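Local coordinates for putative pneumococcal surface protein (Streptococcus pneumoniae, PDB 4CNL) that binds choline through its repeat domain and so probably attaches to the choline-bearing teichoic acids of the pneumococcal cell wall, at residues A51-K56 against N75-Q80; N64-A69 against G99-N104; G148-K153 against D174-E179; N104-N109 against G139-S144. One frame throughout, in Å; residues are numbered along the deposited sequence.

Interaction 1: A51-K56 against N75-Q80; sequences AWYYLK and NGKMAQ. With CHT (choline ion), chain H; SO4 (sulfate ion), chain L.
Trp52 and Met78 lie side by side and point the same way, the methionine bent at its last torsion (chi3 69°) so that CE turns to the indole and rests 3.6 Å from Trp52 CD1. SD sits obliquely to the five-membered ring, a Met-aromatic contact. Both side chains meet the same choline ion: its methyl C6 lies over one face of the indole, offset toward the rim, and 3.7 Å from Met78 SD. At the indole edge, near its plane, comes Gln80 OE1. The backbones are joined by Met78 N to Trp52 O (2.9 Å, N-H...O angle 160°), and a water accepts from Trp52 N and donates to Met78 O and Gln80 OE1. Tyr53 runs alongside Lys77, its OH 3.4 Å from Lys77 CG, and Ala51 CB packs on the same aliphatic chain. Gly76 lies close to the tyrosine, its O 3.3 Å from Tyr53 CD2; a second water ties Tyr53 OH to Asn75 O. Asn75 OD1 accepts from Lys77 N at 3.0 Å, an Asx turn, and its ND2 donates to sulfate O3. Trp43 and Tyr70 complete the choline pocket; Tyr53 and Asn75 line a neighbouring one with Trp26 and Tyr61. An aromatic box with a methionine wall, built where a hairpin strand meets the loop after the following hairpin, is characteristic of the choline-binding repeat.

Interaction 2: N64-A69 against G99-N104; sequences NAWQGA and GSYARN. With CHT (choline ion), chain G.
Trp66 and Tyr101 form two walls of an aromatic choline pocket of the choline-binding repeat fold, with Tyr93 and Asp115 completing the site. Their side chains cross at about a right angle, ring planes 78° apart, and the indole brings CZ3 to 3.8 Å from Tyr101 CD1; CZ3 and CH2 also touch Tyr101 CB. The choline fills the corner: C5 sits over one face of the indole, 3.4 Å from Trp66 CD2, while the ammonium N1 lies over a face of the phenol, as suits a cation-pi attraction. The choline hydroxyl O6 donates to Gly68 O at 2.7 Å, a carbonyl presented by the turn after strand 65-67, where a positive phi favours glycine. Tyr101 has its CG between the backbone N and the carbonyl carbon (chi1 67°); its ring edge meets Ala69 through CA and O, and the alanine CB packs on Ser100 CB. Between the backbones there is one weak hydrogen bond, Tyr101 N to Ala69 O at 3.1 Å; the same oxygen receives a CA-H...O contact from Ser100. Arg103 folds back over the tyrosine: NE donates to Tyr101 O at 2.8 Å, NH2 adds a weaker bond to that oxygen, and NH2 stands 3.4 Å above the centre of the phenol ring.

Interaction 3: G148-K153 against D174-E179; sequences GNYYLK and DGVWKE. With CHT (choline ion), chain E; CHT (choline ion), chain C.
Asn149 and Trp177 meet through a straight backbone hydrogen bond, Trp177 N to Asn149 O, 2.9 Å long, with an N-H...O angle of 178°. Trp177 holds CG anti to its own backbone N (chi1 180°), and the indole lies against a choline ion: methyl C7 is over one face, toward the rim, and C8 comes within 3.2 Å of Trp177 CZ3. Glu179 CA packs on the opposite face, so the indole is sandwiched. Asn149 brings OD1 near the plane of the indole at its edge and 3.7 Å from choline C6. Gly148 O lies 3.1 Å from the same methyl; Trp146 and Tyr169 complete this pocket. Tyr150 has CG anti to the carbonyl carbon (chi1 -58°), and its ring belongs to a second choline site, with Trp123, Trp132 and Met158: methyl C7 of that ion lies over the ring centre. Val176 crosses the phenol obliquely, with CG2 3.5 Å from Tyr150 CE1. Gly175 O approaches CD1 of the ring and, through a water, is linked to Tyr151 N. Asp174 bonds within its own loop: OD1, met from above the carboxylate plane, accepts from Val176 N at 3.0 Å in an Asx turn, and OD2 uses its syn lone pair in a salt bridge with Lys178 NZ. Carbonyl and amide oxygens beside the methyl groups, together with aromatic faces, are consistent with recognition by electrostatic and probably cation-pi attraction; a quaternary ammonium has no N-H to donate.

Interaction 4: N104-N109 against G139-S144; sequences NAWQGN and GSYAYS. With CHT (choline ion), chain F.
Tyr141 N donates to Asn109 O at 3.0 Å with an N-H...O angle of 142°, joining the turn after strand 105-107 to the loop that precedes strand 145-147, and Ser140 CA adds a CA-H...O contact to the same oxygen. The junction forms part of a choline pocket of the choline-binding repeat fold, to which Tyr129, Tyr133 and Asp155 also belong. Trp106 and Tyr141 stand at about a right angle, ring planes 84° apart, with Trp106 CZ3 3.9 Å from Tyr141 CB. Choline C7 lies over one face of the indole, 3.5 Å from Trp106 CE2; C8 lies over the centre of the phenol, and Tyr141 OH reaches C4 at 3.1 Å. Outside the two segments, Trp106 NE1 is hydrogen-bonded to Asp126, and Ser140 OG to Asp138. The Asn109 amide is turned obliquely to the phenol, the planes 69° apart. Its OD1 comes to the ring edge, 3.4 Å from Tyr141 CE1, and a water bridges that oxygen to Tyr141 OH by two weak bonds, each 3.2 Å.

How the interactions relate
The four contacts are spread along an elongated repeat domain and take part in six choline sites, two each at interactions 1 and 3. Interactions 2 and 4 are equivalent junctions, centres 20 Å apart, and share Asn104, which ends one loop and begins the next strand segment. Interactions 1 and 2 alternate along the chain and touch, Tyr54 CE2 lying 3.4 Å from Gln67 OE1. Interactions 3 and 4 touch through Lys153 O and Ser144 N, 3.1 Å apart and probably hydrogen-bonded. Interactions 1 and 3 are farthest apart, centres about 45 Å. The methionine-containing pocket of interaction 1 recurs at Tyr150 in interaction 3, whose Trp177 site resembles the pockets of interactions 2 and 4.

Interaction 1: A51-K56 against N75-Q80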
# COMPACT_ATOMS: atom_id res chain seq x y z
N ALA A 51 2.66 16.84 -3.97
CA ALA A 51 2.87 15.62 -3.20
C ALA A 51 3.42 15.89 -1.80
O ALA A 51 4.11 16.87 -1.56
CB ALA A 51 3.81 14.68 -3.95
N TRP A 52 3.10 14.99 -0.88
CA TRP A 52 3.71 14.97 0.43
C TRP A 52 5.04 14.22 0.40
O TRP A 52 5.18 13.21 -0.29
CB TRP A 52 2.80 14.27 1.45
CG TRP A 52 1.59 15.03 1.86
CD1 TRP A 52 0.32 14.89 1.38
CD2 TRP A 52 1.53 16.04 2.88
NE1 TRP A 52 -0.53 15.75 2.02
CE2 TRP A 52 0.19 16.47 2.95
CE3 TRP A 52 2.47 16.62 3.73
CZ2 TRP A 52 -0.23 17.46 3.84
CZ3 TRP A 52 2.05 17.60 4.62
CH2 TRP A 52 0.71 18.01 4.66
N TYR A 53 5.99 14.71 1.19
CA TYR A 53 7.28 14.06 1.40
C TYR A 53 7.57 13.97 2.88
O TYR A 53 7.15 14.85 3.64
CB TYR A 53 8.40 14.82 0.70
CG TYR A 53 8.26 14.89 -0.80
CD1 TYR A 53 7.46 15.86 -1.40
CD2 TYR A 53 8.93 13.98 -1.60
CE1 TYR A 53 7.34 15.92 -2.78
CE2 TYR A 53 8.81 14.03 -2.98
CZ TYR A 53 8.01 14.99 -3.56
OH TYR A 53 7.90 15.04 -4.93
N TYR A 54 8.28 12.93 3.30
CA TYR A 54 8.73 12.83 4.68
C TYR A 54 10.24 12.97 4.76
O TYR A 54 10.98 12.17 4.20
CB TYR A 54 8.32 11.50 5.32
CG TYR A 54 8.66 11.49 6.79
CD1 TYR A 54 7.92 12.25 7.69
CD2 TYR A 54 9.75 10.79 7.27
CE1 TYR A 54 8.24 12.28 9.03
CE2 TYR A 54 10.08 10.81 8.62
CZ TYR A 54 9.31 11.55 9.49
OH TYR A 54 9.63 11.58 10.82
N LEU A 55 10.69 14.01 5.47
CA LEU A 55 12.12 14.15 5.72
C LEU A 55 12.51 13.41 6.99
O LEU A 55 11.93 13.63 8.06
CB LEU A 55 12.51 15.63 5.80
CG LEU A 55 12.37 16.43 4.50
CD1 LEU A 55 12.94 15.67 3.28
CD2 LEU A 55 10.92 16.89 4.26
N LYS A 56 13.49 12.52 6.86
CA LYS A 56 13.94 11.68 7.96
C LYS A 56 14.76 12.46 8.99
O LYS A 56 14.91 13.68 8.88
CB LYS A 56 14.74 10.50 7.41
CG LYS A 56 13.89 9.56 6.57
CD LYS A 56 14.69 8.39 5.99
CE LYS A 56 15.59 8.84 4.86
NZ LYS A 56 16.34 7.69 4.27
N ASN A 75 10.25 7.76 -5.74
CA ASN A 75 10.57 9.17 -6.00
C ASN A 75 10.34 10.06 -4.78
O ASN A 75 10.42 11.28 -4.86
CB ASN A 75 9.76 9.72 -7.20
CG ASN A 75 8.25 9.63 -7.00
OD1 ASN A 75 7.76 9.26 -5.94
ND2 ASN A 75 7.50 9.98 -8.04
N GLY A 76 10.06 9.42 -3.64
CA GLY A 76 9.83 10.13 -2.39
C GLY A 76 8.39 10.52 -2.13
O GLY A 76 8.03 10.84 -0.98
N LYS A 77 7.56 10.53 -3.18
CA LYS A 77 6.18 10.99 -3.06
C LYS A 77 5.34 10.04 -2.21
O LYS A 77 5.38 8.83 -2.41
CB LYS A 77 5.52 11.14 -4.43
CG LYS A 77 6.16 12.18 -5.33
CD LYS A 77 5.25 12.47 -6.51
CE LYS A 77 5.79 13.62 -7.34
NZ LYS A 77 4.86 13.89 -8.48
N MET A 78 4.59 10.59 -1.26
CA MET A 78 3.68 9.76 -0.48
C MET A 78 2.59 9.22 -1.37
O MET A 78 1.93 9.98 -2.09
CB MET A 78 3.07 10.54 0.68
CG MET A 78 2.25 9.66 1.59
SD MET A 78 1.25 10.62 2.73
CE MET A 78 0.09 11.32 1.61
N ALA A 79 2.37 7.91 -1.31
CA ALA A 79 1.30 7.28 -2.07
C ALA A 79 -0.08 7.67 -1.54
O ALA A 79 -0.28 7.80 -0.33
CB ALA A 79 1.48 5.76 -2.04
N GLN A 80 -1.02 7.86 -2.45
CA GLN A 80 -2.37 8.30 -2.11
C GLN A 80 -3.36 7.76 -3.10
O GLN A 80 -3.24 8.02 -4.29
CB GLN A 80 -2.46 9.84 -2.11
CG GLN A 80 -2.05 10.50 -0.82
CD GLN A 80 -2.17 12.03 -0.85
OE1 GLN A 80 -1.31 12.72 -1.40
NE2 GLN A 80 -3.23 12.55 -0.25
C4 CHT H . -0.38 13.09 8.55
C5 CHT H . -0.89 12.99 7.11
C6 CHT H . -0.29 13.22 4.84
C7 CHT H . 0.87 14.41 6.50
C8 CHT H . 1.14 12.08 6.31
O6 CHT H . -1.40 12.72 9.46
N1 CHT H . 0.21 13.17 6.19
S SO4 L . 4.03 9.86 -9.41
O1 SO4 L . 4.98 10.85 -9.93
O2 SO4 L . 3.67 8.93 -10.47
O3 SO4 L . 4.64 9.11 -8.31
O4 SO4 L . 2.84 10.55 -8.92
O HOH W 1 1.53 12.74 -1.84
O HOH W 2 9.43 13.43 -6.35
O HOH W 3 9.64 11.50 1.18

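Interaction 2: N64-A69 against G99-N104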
# COMPACT_ATOMS: atom_id res chain seq x y z
N ASN A 64 10.79 4.52 -0.95
CA ASN A 64 10.58 3.07 -0.85
C ASN A 64 10.49 2.62 0.60
O ASN A 64 11.13 1.65 1.00
CB ASN A 64 11.70 2.30 -1.55
CG ASN A 64 11.79 2.64 -3.01
OD1 ASN A 64 10.81 2.58 -3.73
ND2 ASN A 64 12.98 3.03 -3.46
N ALA A 65 9.71 3.35 1.38
CA ALA A 65 9.71 3.14 2.82
C ALA A 65 8.39 3.52 3.46
O ALA A 65 7.66 4.39 2.96
CB ALA A 65 10.85 3.94 3.45
N TRP A 66 8.10 2.86 4.57
CA TRP A 66 6.96 3.24 5.39
C TRP A 66 7.34 4.31 6.42
O TRP A 66 8.43 4.29 6.98
CB TRP A 66 6.39 2.01 6.10
CG TRP A 66 5.81 1.02 5.13
CD1 TRP A 66 6.46 -0.01 4.52
CD2 TRP A 66 4.47 1.00 4.63
NE1 TRP A 66 5.60 -0.68 3.68
CE2 TRP A 66 4.37 -0.08 3.73
CE3 TRP A 66 3.34 1.80 4.86
CZ2 TRP A 66 3.19 -0.39 3.06
CZ3 TRP A 66 2.16 1.48 4.20
CH2 TRP A 66 2.10 0.40 3.31
N GLN A 67 6.44 5.26 6.61
CA GLN A 67 6.50 6.15 7.75
C GLN A 67 5.13 6.09 8.41
O GLN A 67 4.15 6.65 7.92
CB GLN A 67 6.87 7.58 7.34
CG GLN A 67 6.87 8.57 8.50
CD GLN A 67 7.93 8.23 9.54
OE1 GLN A 67 8.97 7.65 9.23
NE2 GLN A 67 7.66 8.60 10.78
N GLY A 68 5.07 5.37 9.53
CA GLY A 68 3.78 5.06 10.13
C GLY A 68 2.97 4.27 9.12
O GLY A 68 3.47 3.32 8.52
N ALA A 69 1.72 4.69 8.93
CA ALA A 69 0.78 4.03 8.04
C ALA A 69 0.94 4.47 6.59
O ALA A 69 0.16 4.08 5.72
CB ALA A 69 -0.63 4.30 8.51
N GLY A 99 -3.95 8.48 2.54
CA GLY A 99 -2.56 8.08 2.67
C GLY A 99 -2.30 6.80 3.44
O GLY A 99 -1.32 6.11 3.18
N SER A 100 -3.18 6.47 4.39
CA SER A 100 -2.94 5.31 5.26
C SER A 100 -3.29 4.01 4.55
O SER A 100 -4.24 3.95 3.77
CB SER A 100 -3.73 5.45 6.56
OG SER A 100 -5.12 5.43 6.29
N TYR A 101 -2.54 2.94 4.82
CA TYR A 101 -2.75 1.70 4.08
C TYR A 101 -4.06 1.03 4.49
O TYR A 101 -4.47 1.10 5.66
CB TYR A 101 -1.57 0.75 4.27
CG TYR A 101 -1.37 0.19 5.65
CD1 TYR A 101 -0.66 0.89 6.62
CD2 TYR A 101 -1.86 -1.08 5.98
CE1 TYR A 101 -0.46 0.37 7.88
CE2 TYR A 101 -1.66 -1.60 7.24
CZ TYR A 101 -0.96 -0.88 8.19
OH TYR A 101 -0.76 -1.41 9.45
N ALA A 102 -4.73 0.41 3.52
CA ALA A 102 -5.93 -0.37 3.79
C ALA A 102 -5.52 -1.68 4.45
O ALA A 102 -4.49 -2.24 4.11
CB ALA A 102 -6.70 -0.63 2.50
N ARG A 103 -6.32 -2.17 5.38
CA ARG A 103 -6.07 -3.45 5.99
C ARG A 103 -7.35 -4.12 6.48
O ARG A 103 -8.25 -3.47 6.75
CB ARG A 103 -5.06 -3.39 7.11
CG ARG A 103 -5.48 -2.72 8.37
CD ARG A 103 -6.20 -1.43 8.17
NE ARG A 103 -5.35 -0.26 7.99
CZ ARG A 103 -4.45 0.20 8.84
NH1 ARG A 103 -4.26 -0.42 9.95
NH2 ARG A 103 -3.78 1.30 8.57
N ASN A 104 -7.35 -5.45 6.46
CA ASN A 104 -8.56 -6.21 6.76
C ASN A 104 -9.76 -5.71 5.98
O ASN A 104 -10.84 -5.53 6.54
CB ASN A 104 -8.86 -6.14 8.26
CG ASN A 104 -7.77 -6.76 9.10
OD1 ASN A 104 -7.34 -7.88 8.84
ND2 ASN A 104 -7.29 -6.01 10.10
C4 CHT G . 3.29 -0.17 8.92
C5 CHT G . 3.18 -0.53 7.44
C6 CHT G . 2.70 -2.32 5.96
C7 CHT G . 4.38 -2.53 7.60
C8 CHT G . 2.10 -2.47 8.22
O6 CHT G . 4.30 0.81 9.11
N1 CHT G . 3.09 -1.97 7.30

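Interaction 3: G148-K153 against D174-E179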
# COMPACT_ATOMS: atom_id res chain seq x y z
N GLY A 148 -9.93 -25.96 -7.01
CA GLY A 148 -9.83 -27.34 -6.55
C GLY A 148 -11.23 -27.91 -6.43
O GLY A 148 -12.03 -27.79 -7.36
N ASN A 149 -11.52 -28.50 -5.28
CA ASN A 149 -12.81 -29.14 -5.03
C ASN A 149 -13.82 -28.22 -4.35
O ASN A 149 -14.86 -28.67 -3.85
CB ASN A 149 -12.62 -30.39 -4.18
CG ASN A 149 -11.71 -31.40 -4.85
OD1 ASN A 149 -11.95 -31.80 -5.98
ND2 ASN A 149 -10.65 -31.79 -4.16
N TYR A 150 -13.50 -26.93 -4.33
CA TYR A 150 -14.39 -25.93 -3.76
C TYR A 150 -14.95 -25.03 -4.84
O TYR A 150 -14.29 -24.76 -5.84
CB TYR A 150 -13.65 -25.07 -2.74
CG TYR A 150 -13.05 -25.85 -1.61
CD1 TYR A 150 -13.83 -26.23 -0.53
CD2 TYR A 150 -11.71 -26.23 -1.63
CE1 TYR A 150 -13.30 -26.96 0.52
CE2 TYR A 150 -11.16 -26.96 -0.59
CZ TYR A 150 -11.96 -27.32 0.48
OH TYR A 150 -11.43 -28.04 1.52
N TYR A 151 -16.17 -24.55 -4.62
CA TYR A 151 -16.81 -23.68 -5.60
C TYR A 151 -17.06 -22.30 -5.03
O TYR A 151 -17.67 -22.16 -3.97
CB TYR A 151 -18.14 -24.27 -6.06
CG TYR A 151 -18.78 -23.51 -7.20
CD1 TYR A 151 -18.32 -23.68 -8.51
CD2 TYR A 151 -19.84 -22.64 -6.99
CE1 TYR A 151 -18.90 -23.00 -9.57
CE2 TYR A 151 -20.43 -21.95 -8.05
CZ TYR A 151 -19.95 -22.14 -9.33
OH TYR A 151 -20.53 -21.47 -10.38
N LEU A 152 -16.60 -21.29 -5.75
CA LEU A 152 -16.88 -19.91 -5.36
C LEU A 152 -18.12 -19.42 -6.11
O LEU A 152 -18.17 -19.47 -7.35
CB LEU A 152 -15.68 -19.00 -5.66
CG LEU A 152 -14.33 -19.25 -4.95
CD1 LEU A 152 -14.52 -19.38 -3.45
CD2 LEU A 152 -13.56 -20.46 -5.52
N LYS A 153 -19.10 -18.94 -5.37
CA LYS A 153 -20.37 -18.53 -5.95
C LYS A 153 -20.23 -17.16 -6.63
O LYS A 153 -19.13 -16.62 -6.69
CB LYS A 153 -21.46 -18.51 -4.87
CG LYS A 153 -21.68 -19.89 -4.24
CD LYS A 153 -22.64 -19.84 -3.07
CE LYS A 153 -24.04 -19.44 -3.53
NZ LYS A 153 -25.07 -19.73 -2.49
N ASP A 174 -18.90 -28.98 4.44
CA ASP A 174 -17.51 -28.53 4.54
C ASP A 174 -17.02 -27.80 3.27
O ASP A 174 -15.89 -27.30 3.24
CB ASP A 174 -16.58 -29.71 4.87
CG ASP A 174 -16.61 -30.82 3.82
OD1 ASP A 174 -17.29 -30.67 2.79
OD2 ASP A 174 -15.93 -31.86 4.04
N GLY A 175 -17.87 -27.72 2.25
CA GLY A 175 -17.54 -27.02 1.02
C GLY A 175 -16.94 -27.91 -0.05
O GLY A 175 -16.77 -27.48 -1.19
N VAL A 176 -16.67 -29.16 0.29
CA VAL A 176 -15.94 -30.04 -0.63
C VAL A 176 -16.86 -30.82 -1.56
O VAL A 176 -17.81 -31.46 -1.11
CB VAL A 176 -15.07 -31.06 0.14
CG1 VAL A 176 -14.38 -32.02 -0.82
CG2 VAL A 176 -14.05 -30.34 1.00
N TRP A 177 -16.59 -30.75 -2.86
CA TRP A 177 -17.20 -31.72 -3.78
C TRP A 177 -16.44 -33.03 -3.62
O TRP A 177 -15.26 -33.13 -3.97
CB TRP A 177 -17.14 -31.24 -5.23
CG TRP A 177 -17.75 -32.23 -6.16
CD1 TRP A 177 -19.07 -32.57 -6.25
CD2 TRP A 177 -17.06 -33.04 -7.12
NE1 TRP A 177 -19.25 -33.53 -7.22
CE2 TRP A 177 -18.03 -33.85 -7.77
CE3 TRP A 177 -15.72 -33.17 -7.49
CZ2 TRP A 177 -17.70 -34.75 -8.77
CZ3 TRP A 177 -15.40 -34.08 -8.49
CH2 TRP A 177 -16.38 -34.86 -9.11
N LYS A 178 -17.11 -34.04 -3.08
CA LYS A 178 -16.42 -35.31 -2.83
C LYS A 178 -16.49 -36.15 -4.10
O LYS A 178 -17.56 -36.58 -4.51
CB LYS A 178 -17.02 -36.02 -1.62
CG LYS A 178 -16.76 -35.25 -0.30
CD LYS A 178 -16.87 -36.12 0.93
CE LYS A 178 -16.87 -35.29 2.21
NZ LYS A 178 -15.64 -34.46 2.40
N GLU A 179 -15.32 -36.34 -4.72
CA GLU A 179 -15.23 -37.03 -6.00
C GLU A 179 -15.34 -38.54 -5.85
O GLU A 179 -14.41 -39.20 -5.38
CB GLU A 179 -13.91 -36.68 -6.68
CG GLU A 179 -13.76 -37.34 -8.04
CD GLU A 179 -12.73 -36.64 -8.91
OE1 GLU A 179 -11.79 -36.04 -8.35
OE2 GLU A 179 -12.87 -36.69 -10.15
C4 CHT E . -15.72 -29.65 -11.80
C5 CHT E . -14.57 -29.40 -10.83
C6 CHT E . -13.80 -29.99 -8.69
C7 CHT E . -16.03 -30.44 -9.32
C8 CHT E . -14.25 -31.65 -10.29
O6 CHT E . -15.61 -28.71 -12.86
N1 CHT E . -14.66 -30.38 -9.77
C4 CHT C . -8.70 -24.54 1.47
C5 CHT C . -9.78 -24.91 2.47
C6 CHT C . -10.18 -22.67 3.18
C7 CHT C . -11.39 -23.56 1.33
C8 CHT C . -11.79 -24.34 3.48
O6 CHT C . -7.58 -23.99 2.16
N1 CHT C . -10.76 -23.85 2.60
O HOH W 4 -17.54 -25.04 -2.19

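Interaction 4: N104-N109 against G139-S144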
# COMPACT_ATOMS: atom_id res chain seq x y z
N ASN A 104 -7.35 -5.45 6.46
CA ASN A 104 -8.56 -6.21 6.76
C ASN A 104 -9.76 -5.71 5.98
O ASN A 104 -10.84 -5.53 6.54
CB ASN A 104 -8.86 -6.14 8.26
CG ASN A 104 -7.77 -6.76 9.10
OD1 ASN A 104 -7.34 -7.88 8.84
ND2 ASN A 104 -7.29 -6.01 10.10
N ALA A 105 -9.59 -5.48 4.68
CA ALA A 105 -10.62 -4.81 3.91
C ALA A 105 -10.51 -5.11 2.44
O ALA A 105 -9.42 -5.37 1.93
CB ALA A 105 -10.54 -3.29 4.15
N TRP A 106 -11.64 -5.08 1.75
CA TRP A 106 -11.65 -5.16 0.31
C TRP A 106 -11.35 -3.79 -0.28
O TRP A 106 -11.70 -2.76 0.29
CB TRP A 106 -12.99 -5.69 -0.19
CG TRP A 106 -13.20 -7.11 0.18
CD1 TRP A 106 -13.75 -7.58 1.34
CD2 TRP A 106 -12.86 -8.25 -0.60
NE1 TRP A 106 -13.77 -8.96 1.32
CE2 TRP A 106 -13.23 -9.39 0.14
CE3 TRP A 106 -12.28 -8.43 -1.86
CZ2 TRP A 106 -13.04 -10.70 -0.34
CZ3 TRP A 106 -12.08 -9.72 -2.33
CH2 TRP A 106 -12.46 -10.84 -1.58
N GLN A 107 -10.69 -3.81 -1.43
CA GLN A 107 -10.50 -2.63 -2.25
C GLN A 107 -10.78 -3.09 -3.67
O GLN A 107 -9.99 -3.82 -4.25
CB GLN A 107 -9.09 -2.07 -2.12
CG GLN A 107 -8.83 -0.88 -3.01
CD GLN A 107 -9.72 0.30 -2.65
OE1 GLN A 107 -10.02 0.55 -1.48
NE2 GLN A 107 -10.14 1.04 -3.66
N GLY A 108 -11.92 -2.70 -4.21
CA GLY A 108 -12.33 -3.23 -5.50
C GLY A 108 -12.44 -4.75 -5.40
O GLY A 108 -13.05 -5.27 -4.47
N ASN A 109 -11.80 -5.44 -6.34
CA ASN A 109 -11.84 -6.91 -6.39
C ASN A 109 -10.74 -7.60 -5.58
O ASN A 109 -10.55 -8.82 -5.68
CB ASN A 109 -11.74 -7.39 -7.84
CG ASN A 109 -12.90 -6.91 -8.69
OD1 ASN A 109 -14.03 -6.82 -8.23
ND2 ASN A 109 -12.61 -6.61 -9.95
N GLY A 139 -4.61 -11.51 -7.71
CA GLY A 139 -5.23 -10.86 -6.57
C GLY A 139 -6.75 -10.77 -6.64
O GLY A 139 -7.40 -10.66 -5.60
N SER A 140 -7.32 -10.80 -7.84
CA SER A 140 -8.77 -10.58 -7.97
C SER A 140 -9.52 -11.80 -7.47
O SER A 140 -9.09 -12.94 -7.69
CB SER A 140 -9.15 -10.29 -9.42
OG SER A 140 -8.81 -11.37 -10.27
N TYR A 141 -10.63 -11.59 -6.77
CA TYR A 141 -11.33 -12.74 -6.20
C TYR A 141 -11.96 -13.59 -7.29
O TYR A 141 -12.41 -13.07 -8.33
CB TYR A 141 -12.39 -12.31 -5.18
CG TYR A 141 -13.61 -11.62 -5.74
CD1 TYR A 141 -13.60 -10.25 -5.98
CD2 TYR A 141 -14.78 -12.32 -5.99
CE1 TYR A 141 -14.72 -9.61 -6.49
CE2 TYR A 141 -15.90 -11.68 -6.49
CZ TYR A 141 -15.86 -10.33 -6.74
OH TYR A 141 -16.98 -9.70 -7.23
N ALA A 142 -11.96 -14.90 -7.06
CA ALA A 142 -12.61 -15.86 -7.95
C ALA A 142 -14.10 -15.87 -7.69
O ALA A 142 -14.54 -15.76 -6.55
CB ALA A 142 -12.01 -17.25 -7.75
N TYR A 143 -14.89 -16.01 -8.75
CA TYR A 143 -16.34 -16.14 -8.59
C TYR A 143 -16.91 -16.99 -9.71
O TYR A 143 -16.36 -17.03 -10.82
CB TYR A 143 -17.01 -14.76 -8.58
CG TYR A 143 -16.78 -13.96 -9.83
CD1 TYR A 143 -15.64 -13.17 -9.98
CD2 TYR A 143 -17.70 -13.99 -10.88
CE1 TYR A 143 -15.42 -12.44 -11.12
CE2 TYR A 143 -17.48 -13.26 -12.03
CZ TYR A 143 -16.35 -12.48 -12.14
OH TYR A 143 -16.12 -11.75 -13.29
N SER A 144 -18.02 -17.66 -9.41
CA SER A 144 -18.69 -18.57 -10.34
C SER A 144 -17.71 -19.53 -10.98
O SER A 144 -17.70 -19.72 -12.20
CB SER A 144 -19.43 -17.77 -11.41
OG SER A 144 -20.48 -17.02 -10.83
C4 CHT F . -17.94 -8.86 -4.43
C5 CHT F . -17.86 -8.73 -2.92
C6 CHT F . -15.66 -7.85 -3.17
C7 CHT F . -16.44 -8.54 -1.07
C8 CHT F . -15.96 -10.14 -2.74
O6 CHT F . -19.27 -9.20 -4.80
N1 CHT F . -16.48 -8.82 -2.48
O HOH W 5 -15.43 -9.07 -9.98